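PDB 6O2D: inner kinetochore subunit cnp3 from Schizosaccharomyces pombe, which forms part of the inner kinetochore, binding centromeric DNA and serving as an adaptor in the platform on which the outer kinetochore assembles. Local coordinates for residues Val37-Leu41 with Pro42-Leu46. Sequence-based numbering, arbitrary orientation.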
loop_
_atom_site.group_PDB
_atom_site.type_symbol
_atom_site.label_atom_id
_atom_site.label_comp_id
_atom_site.label_asym_id
_atom_site.label_seq_id
_atom_site.Cartn_x
_atom_site.Cartn_y
_atom_site.Cartn_z
ATOM N N VAL B 37 0.320 6.622 13.315
ATOM C CA VAL B 37 -0.240 6.708 11.972
ATOM C C VAL B 37 0.776 7.208 10.957
ATOM O O VAL B 37 0.407 7.475 9.811
ATOM C CB VAL B 37 -1.512 7.574 11.940
ATOM C CG1 VAL B 37 -2.520 7.096 12.988
ATOM C CG2 VAL B 37 -1.171 9.063 12.111
ATOM N N GLY B 38 2.042 7.360 11.345
ATOM C CA GLY B 38 3.044 7.812 10.395
ATOM C C GLY B 38 4.484 7.512 10.762
ATOM O O GLY B 38 4.853 7.567 11.936
ATOM N N TYR B 39 5.305 7.187 9.762
ATOM C CA TYR B 39 6.724 6.917 9.953
ATOM C C TYR B 39 7.508 7.526 8.804
ATOM O O TYR B 39 7.058 7.520 7.653
ATOM C CB TYR B 39 7.069 5.423 9.985
ATOM C CG TYR B 39 6.481 4.608 11.111
ATOM C CD1 TYR B 39 5.184 4.110 11.029
ATOM C CD2 TYR B 39 7.240 4.284 12.230
ATOM C CE1 TYR B 39 4.648 3.341 12.046
ATOM C CE2 TYR B 39 6.709 3.510 13.253
ATOM C CZ TYR B 39 5.413 3.044 13.152
ATOM O OH TYR B 39 4.866 2.275 14.156
ATOM N N SER B 40 8.707 8.004 9.114
ATOM C CA SER B 40 9.685 8.349 8.091
ATOM C C SER B 40 10.570 7.124 7.891
ATOM O O SER B 40 11.389 6.799 8.758
ATOM C CB SER B 40 10.500 9.569 8.503
ATOM O OG SER B 40 11.486 9.870 7.534
ATOM N N LEU B 41 10.395 6.442 6.757
ATOM C CA LEU B 41 11.083 5.174 6.519
ATOM C C LEU B 41 12.600 5.229 6.695
ATOM O O LEU B 41 13.146 4.297 7.305
ATOM C CB LEU B 41 10.727 4.654 5.118
ATOM C CG LEU B 41 9.234 4.408 4.878
ATOM C CD1 LEU B 41 8.983 3.761 3.541
ATOM C CD2 LEU B 41 8.663 3.544 5.960
ATOM N N PRO B 42 13.329 6.255 6.238
ATOM C CA PRO B 42 14.785 6.250 6.465
ATOM C C PRO B 42 15.193 6.074 7.923
ATOM O O PRO B 42 16.259 5.503 8.186
ATOM C CB PRO B 42 15.223 7.617 5.921
ATOM C CG PRO B 42 14.196 7.965 4.915
ATOM C CD PRO B 42 12.910 7.448 5.477
ATOM N N SER B 43 14.370 6.509 8.878
ATOM C CA SER B 43 14.716 6.446 10.293
ATOM C C SER B 43 14.142 5.223 11.015
ATOM O O SER B 43 14.260 5.138 12.245
ATOM C CB SER B 43 14.251 7.723 11.002
ATOM O OG SER B 43 14.416 8.872 10.182
ATOM N N VAL B 44 13.555 4.268 10.288
ATOM C CA VAL B 44 12.983 3.065 10.894
ATOM C C VAL B 44 14.071 2.020 11.109
ATOM O O VAL B 44 14.872 1.749 10.205
ATOM C CB VAL B 44 11.854 2.496 10.017
ATOM C CG1 VAL B 44 11.391 1.153 10.561
ATOM C CG2 VAL B 44 10.693 3.465 9.923
ATOM N N ASN B 45 14.110 1.442 12.316
ATOM C CA ASN B 45 15.001 0.322 12.608
ATOM C C ASN B 45 14.408 -0.992 12.113
ATOM O O ASN B 45 13.205 -1.250 12.253
ATOM C CB ASN B 45 15.291 0.225 14.106
ATOM C CG ASN B 45 15.848 1.514 14.671
ATOM O OD1 ASN B 45 15.102 2.368 15.153
ATOM N ND2 ASN B 45 17.167 1.670 14.602
ATOM N N LEU B 46 15.263 -1.802 11.506
ATOM C CA LEU B 46 14.872 -3.035 10.847
ATOM C C LEU B 46 15.490 -4.245 11.542
ATOM O O LEU B 46 16.409 -4.108 12.354
ATOM C CB LEU B 46 15.289 -2.959 9.379
ATOM C CG LEU B 46 14.774 -1.635 8.791
ATOM C CD1 LEU B 46 15.742 -1.057 7.701
ATOM C CD2 LEU B 46 13.331 -1.818 8.228
#
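The carbonyl oxygen of S40 accepts the amide of S43 (S43 N to S40 O 3.0 Å, N-H...O angle 148°), and one residue on, V44 N reaches L41 O, also at 3.0 Å but straighter, 169°. These two i to i+3 bonds make a single 3-10 turn, L41 to S43, at the end of strand 32-40, where the chain leaves the two-stranded hairpin 16-22/32-40 for the cupin jelly roll of this CENP-C homologue. P42, with no amide hydrogen to give, fits the first turn; the S40 side chain, its OG anti to the backbone N (chi1 178°), lies alongside the proline ring, OG 3.5 Å from P42 CD. V44 turns back toward the strand: with CG2 anti to its own carbonyl carbon, this methyl lies 3.6 Å from S40 O and 4.1 Å from Y39 CB. On the barrel side L41 and V44 rest on V70 of strand 66-73, and Y39 and L41 on L59 of strand 55-62. G38, Y39 and S40 pair antiparallel with a strand of the second subunit, so the sheet runs on across the dimer interface, and L41 and P42 of the turn pack on V114 and D112 of that second subunit. Within the turn, L41 CD2 and V44 CG2 approach only to 4.5 Å, a loose apolar contact.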